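Local coordinates for protein VIN1 (PDB 6BFI) that binds actin filaments and may play a role in cell-cell adhesion, as a sponge member of the vinculin/alpha-catenin family, at residues L368-V379 with H413-V424; P382-A390 with N402-H413. All coordinates share one frame; numbering follows the deposited sequence.

Contact 1 of 2, residues L368-V379 with H413-V424; sequences LAERVATDFVNV and HTARLADTAELV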
# COMPACT_ATOMS: atom_id res chain seq x y z
N LEU A 368 -11.00 2.38 -18.61
CA LEU A 368 -11.05 2.76 -17.20
C LEU A 368 -11.22 4.26 -17.04
O LEU A 368 -12.03 4.72 -16.21
CB LEU A 368 -9.79 2.27 -16.48
CG LEU A 368 -9.91 0.91 -15.79
CD1 LEU A 368 -10.25 -0.18 -16.79
CD2 LEU A 368 -8.64 0.58 -15.03
N ALA A 369 -10.48 5.05 -17.83
CA ALA A 369 -10.66 6.50 -17.78
C ALA A 369 -12.07 6.90 -18.18
O ALA A 369 -12.58 7.92 -17.69
CB ALA A 369 -9.64 7.18 -18.69
N GLU A 370 -12.72 6.12 -19.05
CA GLU A 370 -14.09 6.43 -19.43
C GLU A 370 -15.06 6.12 -18.30
O GLU A 370 -15.98 6.90 -18.02
CB GLU A 370 -14.47 5.66 -20.69
CG GLU A 370 -15.56 6.32 -21.52
CD GLU A 370 -16.06 5.43 -22.65
OE1 GLU A 370 -16.03 4.19 -22.49
OE2 GLU A 370 -16.48 5.97 -23.69
N ARG A 371 -14.88 4.97 -17.63
CA ARG A 371 -15.68 4.66 -16.45
C ARG A 371 -15.56 5.76 -15.41
O ARG A 371 -16.55 6.17 -14.80
CB ARG A 371 -15.27 3.32 -15.86
CG ARG A 371 -16.00 2.12 -16.45
CD ARG A 371 -17.44 2.03 -15.96
NE ARG A 371 -17.51 1.78 -14.52
CZ ARG A 371 -17.52 0.57 -13.97
NH1 ARG A 371 -17.48 -0.51 -14.74
NH2 ARG A 371 -17.59 0.44 -12.65
N VAL A 372 -14.34 6.25 -15.18
CA VAL A 372 -14.15 7.33 -14.21
C VAL A 372 -14.84 8.61 -14.69
O VAL A 372 -15.50 9.30 -13.91
CB VAL A 372 -12.66 7.55 -13.94
CG1 VAL A 372 -12.45 8.77 -13.05
CG2 VAL A 372 -12.07 6.31 -13.30
N ALA A 373 -14.70 8.93 -15.98
CA ALA A 373 -15.34 10.13 -16.52
C ALA A 373 -16.86 10.07 -16.38
O ALA A 373 -17.50 11.12 -16.22
CB ALA A 373 -14.95 10.33 -17.98
N THR A 374 -17.44 8.88 -16.42
CA THR A 374 -18.89 8.77 -16.33
C THR A 374 -19.36 8.76 -14.88
O THR A 374 -20.30 9.48 -14.51
CB THR A 374 -19.37 7.50 -17.04
OG1 THR A 374 -18.99 7.56 -18.42
CG2 THR A 374 -20.88 7.37 -16.93
N ASP A 375 -18.72 7.95 -14.03
CA ASP A 375 -19.27 7.70 -12.70
C ASP A 375 -18.94 8.80 -11.69
O ASP A 375 -19.71 9.02 -10.76
CB ASP A 375 -18.77 6.34 -12.19
CG ASP A 375 -19.15 5.20 -13.12
OD1 ASP A 375 -20.04 5.38 -13.97
OD2 ASP A 375 -18.55 4.11 -12.98
N PHE A 376 -17.81 9.49 -11.86
CA PHE A 376 -17.40 10.53 -10.93
C PHE A 376 -17.70 11.93 -11.43
O PHE A 376 -17.12 12.90 -10.92
CB PHE A 376 -15.90 10.40 -10.62
CG PHE A 376 -15.56 9.26 -9.72
CD1 PHE A 376 -15.45 7.97 -10.22
CD2 PHE A 376 -15.34 9.47 -8.37
CE1 PHE A 376 -15.12 6.91 -9.38
CE2 PHE A 376 -15.02 8.42 -7.53
CZ PHE A 376 -14.91 7.14 -8.03
N VAL A 377 -18.59 12.07 -12.41
CA VAL A 377 -18.88 13.39 -12.96
C VAL A 377 -19.65 14.26 -11.98
O VAL A 377 -19.60 15.49 -12.07
CB VAL A 377 -19.64 13.25 -14.30
CG1 VAL A 377 -21.08 12.80 -14.06
CG2 VAL A 377 -19.61 14.56 -15.06
N ASN A 378 -20.35 13.65 -11.01
CA ASN A 378 -21.19 14.39 -10.08
C ASN A 378 -21.29 13.56 -8.79
O ASN A 378 -22.29 12.89 -8.52
CB ASN A 378 -22.57 14.66 -10.68
CG ASN A 378 -23.41 15.59 -9.83
OD1 ASN A 378 -22.93 16.12 -8.83
ND2 ASN A 378 -24.65 15.80 -10.23
N VAL A 379 -20.23 13.62 -7.99
CA VAL A 379 -20.13 12.77 -6.81
C VAL A 379 -21.13 13.20 -5.74
O VAL A 379 -21.81 12.36 -5.14
CB VAL A 379 -18.69 12.76 -6.27
CG1 VAL A 379 -18.61 11.97 -4.98
CG2 VAL A 379 -17.74 12.19 -7.30
N HIS A 413 -25.82 5.15 -6.86
CA HIS A 413 -24.70 6.04 -7.16
C HIS A 413 -23.45 5.62 -6.39
O HIS A 413 -22.40 5.33 -6.99
CB HIS A 413 -25.09 7.48 -6.83
CG HIS A 413 -23.98 8.47 -7.05
ND1 HIS A 413 -23.44 8.73 -8.29
CD2 HIS A 413 -23.32 9.26 -6.17
CE1 HIS A 413 -22.49 9.64 -8.17
NE2 HIS A 413 -22.40 9.98 -6.90
N THR A 414 -23.54 5.58 -5.06
CA THR A 414 -22.36 5.23 -4.26
C THR A 414 -21.90 3.80 -4.53
O THR A 414 -20.69 3.53 -4.54
CB THR A 414 -22.65 5.43 -2.77
OG1 THR A 414 -21.49 5.06 -2.01
CG2 THR A 414 -23.84 4.60 -2.32
N ALA A 415 -22.83 2.87 -4.78
CA ALA A 415 -22.43 1.53 -5.19
C ALA A 415 -21.62 1.58 -6.48
O ALA A 415 -20.62 0.86 -6.62
CB ALA A 415 -23.66 0.64 -5.37
N ARG A 416 -22.01 2.44 -7.42
CA ARG A 416 -21.27 2.55 -8.67
C ARG A 416 -19.88 3.15 -8.43
O ARG A 416 -18.90 2.71 -9.06
CB ARG A 416 -22.05 3.40 -9.67
CG ARG A 416 -21.39 3.51 -11.04
CD ARG A 416 -21.31 2.15 -11.72
NE ARG A 416 -20.94 2.29 -13.12
CZ ARG A 416 -21.01 1.31 -14.01
NH1 ARG A 416 -21.44 0.11 -13.65
NH2 ARG A 416 -20.66 1.53 -15.27
N LEU A 417 -19.78 4.14 -7.55
CA LEU A 417 -18.47 4.70 -7.21
C LEU A 417 -17.55 3.62 -6.67
O LEU A 417 -16.39 3.50 -7.10
CB LEU A 417 -18.62 5.84 -6.21
CG LEU A 417 -19.32 7.11 -6.67
CD1 LEU A 417 -19.30 8.15 -5.56
CD2 LEU A 417 -18.68 7.65 -7.95
N ALA A 418 -18.04 2.82 -5.71
CA ALA A 418 -17.19 1.80 -5.12
C ALA A 418 -16.82 0.72 -6.13
O ALA A 418 -15.68 0.22 -6.14
CB ALA A 418 -17.88 1.18 -3.90
N ASP A 419 -17.76 0.34 -7.00
CA ASP A 419 -17.46 -0.63 -8.05
C ASP A 419 -16.37 -0.12 -8.98
O ASP A 419 -15.44 -0.85 -9.33
CB ASP A 419 -18.72 -0.98 -8.83
CG ASP A 419 -19.63 -1.94 -8.09
OD1 ASP A 419 -19.48 -2.07 -6.86
OD2 ASP A 419 -20.49 -2.57 -8.74
N THR A 420 -16.48 1.15 -9.40
CA THR A 420 -15.46 1.72 -10.28
C THR A 420 -14.10 1.77 -9.59
O THR A 420 -13.08 1.46 -10.21
CB THR A 420 -15.90 3.11 -10.74
OG1 THR A 420 -17.00 2.98 -11.64
CG2 THR A 420 -14.76 3.83 -11.45
N ALA A 421 -14.08 2.15 -8.31
CA ALA A 421 -12.83 2.10 -7.56
C ALA A 421 -12.25 0.69 -7.56
O ALA A 421 -11.03 0.51 -7.70
CB ALA A 421 -13.04 2.59 -6.14
N GLU A 422 -13.10 -0.33 -7.43
CA GLU A 422 -12.62 -1.71 -7.46
C GLU A 422 -12.05 -2.07 -8.82
O GLU A 422 -11.02 -2.75 -8.91
CB GLU A 422 -13.75 -2.67 -7.08
CG GLU A 422 -13.39 -4.14 -7.24
CD GLU A 422 -12.22 -4.55 -6.36
OE1 GLU A 422 -12.18 -4.12 -5.19
OE2 GLU A 422 -11.34 -5.30 -6.85
N LEU A 423 -12.70 -1.62 -9.90
CA LEU A 423 -12.19 -1.89 -11.24
C LEU A 423 -10.82 -1.25 -11.44
O LEU A 423 -9.90 -1.89 -11.96
CB LEU A 423 -13.18 -1.38 -12.30
CG LEU A 423 -12.70 -1.50 -13.75
CD1 LEU A 423 -12.51 -2.96 -14.13
CD2 LEU A 423 -13.67 -0.82 -14.70
N VAL A 424 -10.68 0.01 -11.05
CA VAL A 424 -9.39 0.69 -11.16
C VAL A 424 -8.33 -0.04 -10.35
O VAL A 424 -7.20 -0.22 -10.80
CB VAL A 424 -9.53 2.17 -10.73
CG1 VAL A 424 -8.17 2.77 -10.45
CG2 VAL A 424 -10.25 2.96 -11.81
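Arg371 and Asp375 meet Arg416 and Thr420 in a polar cluster between two antiparallel helices. NH2 of Arg371 gives a hydrogen bond to Thr420 OG1 at 2.8 Å, close to the guanidinium plane. Within its own helix, Arg371 NE forms a salt bridge with Asp375 OD2 at 3.0 Å. The chain of Arg371 bends at chi2 and chi3, which folds the group back toward this carboxylate. Arg416 NE makes a salt bridge to the same Asp375, though its hydrogen bonds there are weak, and its guanidinium stacks on that of Arg371 with centres 3.6 Å apart and planes at 19°. The shared carboxylate probably offsets the two like charges. A leucine in place of Arg371 would probably leave Asp375 without one of its two arginines and Arg416 without its stacking partner.

The helices 344-375 and 399-427 belong to the helical-bundle architecture of the vinculin family, and their short segments cross at -162°. Apolar contacts flank the cluster. Leu417 CD2 sits over the centre of the Phe376 ring in a CH-pi contact, 3.6 Å from the centroid. Leu368 CD1 meets Leu423 CD2 at 4.1 Å. Past the end of helix 344-375, Val379 O accepts a hydrogen bond from His413 NE2 at 3.0 Å.

Contact 2 of 2, residues P382-A390 with N402-H413; sequences PIKALEDAA and NFAQKAKEFEAH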
# COMPACT_ATOMS: atom_id res chain seq x y z
N PRO A 382 -26.24 13.39 -6.05
CA PRO A 382 -27.33 12.53 -5.55
C PRO A 382 -27.55 12.61 -4.04
O PRO A 382 -28.71 12.59 -3.60
CB PRO A 382 -26.88 11.13 -5.98
CG PRO A 382 -26.04 11.36 -7.18
CD PRO A 382 -25.30 12.64 -6.90
N ILE A 383 -26.49 12.70 -3.24
CA ILE A 383 -26.70 12.78 -1.79
C ILE A 383 -27.28 14.13 -1.41
O ILE A 383 -28.04 14.23 -0.43
CB ILE A 383 -25.39 12.48 -1.03
CG1 ILE A 383 -25.69 12.26 0.46
CG2 ILE A 383 -24.40 13.62 -1.19
CD1 ILE A 383 -24.46 11.96 1.30
N LYS A 384 -26.96 15.18 -2.17
CA LYS A 384 -27.60 16.47 -1.93
C LYS A 384 -29.08 16.42 -2.28
O LYS A 384 -29.92 16.97 -1.55
CB LYS A 384 -26.90 17.56 -2.75
CG LYS A 384 -27.47 18.95 -2.54
CD LYS A 384 -27.38 19.36 -1.08
CE LYS A 384 -27.93 20.76 -0.86
NZ LYS A 384 -27.87 21.16 0.57
N ALA A 385 -29.42 15.74 -3.38
CA ALA A 385 -30.83 15.55 -3.72
C ALA A 385 -31.56 14.74 -2.65
O ALA A 385 -32.74 14.99 -2.38
CB ALA A 385 -30.94 14.87 -5.08
N LEU A 386 -30.87 13.77 -2.04
CA LEU A 386 -31.49 13.01 -0.95
C LEU A 386 -31.71 13.88 0.28
O LEU A 386 -32.78 13.82 0.90
CB LEU A 386 -30.63 11.80 -0.60
CG LEU A 386 -31.10 10.98 0.60
CD1 LEU A 386 -32.45 10.33 0.33
CD2 LEU A 386 -30.07 9.94 0.99
N GLU A 387 -30.71 14.69 0.65
CA GLU A 387 -30.88 15.58 1.80
C GLU A 387 -32.01 16.58 1.57
O GLU A 387 -32.80 16.85 2.49
CB GLU A 387 -29.57 16.31 2.10
CG GLU A 387 -29.60 17.10 3.41
CD GLU A 387 -28.47 18.10 3.52
OE1 GLU A 387 -28.17 18.79 2.53
OE2 GLU A 387 -27.87 18.19 4.62
N ASP A 388 -32.10 17.13 0.36
CA ASP A 388 -33.21 18.03 0.06
C ASP A 388 -34.54 17.30 0.05
O ASP A 388 -35.57 17.89 0.42
CB ASP A 388 -32.98 18.72 -1.29
CG ASP A 388 -31.76 19.62 -1.28
OD1 ASP A 388 -31.34 20.04 -0.18
OD2 ASP A 388 -31.22 19.91 -2.37
N ALA A 389 -34.55 16.03 -0.36
CA ALA A 389 -35.79 15.25 -0.31
C ALA A 389 -36.23 15.02 1.13
O ALA A 389 -37.44 15.04 1.42
CB ALA A 389 -35.59 13.92 -1.03
N ALA A 390 -35.28 14.81 2.04
CA ALA A 390 -35.63 14.65 3.44
C ALA A 390 -36.14 15.96 4.05
O ALA A 390 -36.95 15.93 4.98
CB ALA A 390 -34.42 14.14 4.23
N ASN A 402 -40.72 11.00 -3.53
CA ASN A 402 -39.48 11.70 -3.86
C ASN A 402 -38.33 11.18 -3.01
O ASN A 402 -37.23 10.92 -3.52
CB ASN A 402 -39.65 13.21 -3.66
CG ASN A 402 -40.51 13.84 -4.73
OD1 ASN A 402 -41.11 13.15 -5.56
ND2 ASN A 402 -40.59 15.17 -4.72
N PHE A 403 -38.56 11.02 -1.70
CA PHE A 403 -37.50 10.55 -0.82
C PHE A 403 -37.07 9.13 -1.19
O PHE A 403 -35.87 8.82 -1.17
CB PHE A 403 -37.96 10.60 0.63
CG PHE A 403 -36.90 10.18 1.61
CD1 PHE A 403 -35.96 11.09 2.06
CD2 PHE A 403 -36.83 8.87 2.06
CE1 PHE A 403 -34.98 10.70 2.95
CE2 PHE A 403 -35.85 8.48 2.95
CZ PHE A 403 -34.92 9.40 3.39
N ALA A 404 -38.02 8.27 -1.53
CA ALA A 404 -37.68 6.91 -1.93
C ALA A 404 -36.84 6.90 -3.20
O ALA A 404 -35.81 6.22 -3.28
CB ALA A 404 -38.96 6.08 -2.12
N GLN A 405 -37.26 7.68 -4.20
CA GLN A 405 -36.53 7.70 -5.47
C GLN A 405 -35.12 8.25 -5.29
O GLN A 405 -34.15 7.67 -5.79
CB GLN A 405 -37.31 8.51 -6.51
CG GLN A 405 -36.65 8.51 -7.88
CD GLN A 405 -37.65 8.53 -9.01
OE1 GLN A 405 -38.56 9.37 -9.04
NE2 GLN A 405 -37.50 7.61 -9.95
N LYS A 406 -34.99 9.37 -4.57
CA LYS A 406 -33.67 9.93 -4.33
C LYS A 406 -32.81 8.99 -3.50
O LYS A 406 -31.59 8.94 -3.69
CB LYS A 406 -33.79 11.29 -3.63
CG LYS A 406 -34.56 12.34 -4.41
CD LYS A 406 -33.86 12.73 -5.70
CE LYS A 406 -34.61 13.82 -6.43
NZ LYS A 406 -33.88 14.28 -7.65
N ALA A 407 -33.42 8.23 -2.59
CA ALA A 407 -32.67 7.28 -1.78
C ALA A 407 -32.11 6.15 -2.64
O ALA A 407 -30.92 5.82 -2.55
CB ALA A 407 -33.55 6.73 -0.66
N LYS A 408 -32.96 5.55 -3.49
CA LYS A 408 -32.48 4.47 -4.34
C LYS A 408 -31.43 4.97 -5.33
O LYS A 408 -30.43 4.28 -5.58
CB LYS A 408 -33.66 3.83 -5.08
CG LYS A 408 -33.35 2.44 -5.62
CD LYS A 408 -32.88 1.53 -4.49
CE LYS A 408 -32.46 0.16 -5.02
NZ LYS A 408 -31.94 -0.70 -3.93
N GLU A 409 -31.64 6.16 -5.88
CA GLU A 409 -30.64 6.74 -6.77
C GLU A 409 -29.32 6.96 -6.04
O GLU A 409 -28.24 6.75 -6.62
CB GLU A 409 -31.15 8.05 -7.37
CG GLU A 409 -32.20 7.86 -8.45
CD GLU A 409 -32.67 9.18 -9.04
OE1 GLU A 409 -32.30 10.24 -8.50
OE2 GLU A 409 -33.40 9.15 -10.05
N PHE A 410 -29.37 7.38 -4.77
CA PHE A 410 -28.13 7.54 -4.01
C PHE A 410 -27.44 6.20 -3.81
O PHE A 410 -26.22 6.09 -3.99
CB PHE A 410 -28.39 8.20 -2.66
CG PHE A 410 -27.22 8.10 -1.72
CD1 PHE A 410 -26.18 9.00 -1.80
CD2 PHE A 410 -27.15 7.08 -0.77
CE1 PHE A 410 -25.09 8.90 -0.94
CE2 PHE A 410 -26.07 6.98 0.08
CZ PHE A 410 -25.04 7.89 -0.01
N GLU A 411 -28.19 5.17 -3.40
CA GLU A 411 -27.59 3.86 -3.17
C GLU A 411 -26.91 3.34 -4.43
O GLU A 411 -25.76 2.87 -4.38
CB GLU A 411 -28.66 2.88 -2.69
CG GLU A 411 -29.17 3.16 -1.28
CD GLU A 411 -28.25 2.60 -0.20
OE1 GLU A 411 -28.68 1.67 0.51
OE2 GLU A 411 -27.11 3.08 -0.06
N ALA A 412 -27.59 3.43 -5.58
CA ALA A 412 -26.98 2.99 -6.83
C ALA A 412 -25.77 3.85 -7.19
O ALA A 412 -24.79 3.35 -7.75
CB ALA A 412 -28.01 3.01 -7.96
N HIS A 413 -25.82 5.15 -6.86
CA HIS A 413 -24.70 6.04 -7.16
C HIS A 413 -23.45 5.62 -6.39
O HIS A 413 -22.40 5.33 -6.99
CB HIS A 413 -25.09 7.48 -6.83
CG HIS A 413 -23.98 8.47 -7.05
ND1 HIS A 413 -23.44 8.73 -8.29
CD2 HIS A 413 -23.32 9.26 -6.17
CE1 HIS A 413 -22.49 9.64 -8.17
NE2 HIS A 413 -22.40 9.98 -6.90
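Leu386 is set as a knob into a hole made by Phe403, Lys406, Ala407 and Phe410 of the facing helix. Its CD1 branch does most of the touching. It reaches Phe403 CE1 at 3.7 Å, over one face of the ring, and also lies against the backbone of Ala407. The CD2 branch turns to Phe410 instead. With CG anti to the backbone N (chi1 175°), the two methyls of Leu386 are carried in between the two phenylalanines. From the same helix as Leu386, Ala390 CB also packs against Phe403 CE1.

Phe410 is met mainly by Ile383. Ile383 CB lies 3.6 Å from Phe410 CE1, and the two side chains run side by side in the same direction. The backbone of Pro382 comes to the edge of the Phe410 ring.

Pro382 also packs on His413. Its CG stands over one face of the imidazole, 3.6 Å from the centroid and 15° off the ring normal, a CH-pi contact. Lys406 borders the interface with its aliphatic chain, and its CD lies 3.7 Å from Ala385 CB.

No hydrogen bond joins the two segments. The small residues Ala385 and Ala389 face the partner helix, and the axes of the two short segments approach to 8.6 Å. The result is an antiparallel helical hairpin of 381-390 and 399-427. Helix 452-460 packs on Leu386, Phe403 and Phe410, while helix 466-493 adds Trp479, which meets both Ile383 and the Phe410 ring.

Both contacts use helix 399-427, which pairs first with helix 381-390 and then, further toward its C-terminal end, with helix 344-375. Those two partners follow each other in the chain, so contact 2 is nested inside the loop closed by contact 1. The centres of the two contacts lie about 18 Å apart. His413 is the residue they share, and its ring meets both the turn after helix 344-375, at Val379, and the start of helix 381-390, at Pro382. Contact 1 is the more buried, centred about 21 Å from the centre of the chain, against about 34 Å for contact 2. Helix 466-493 touches both.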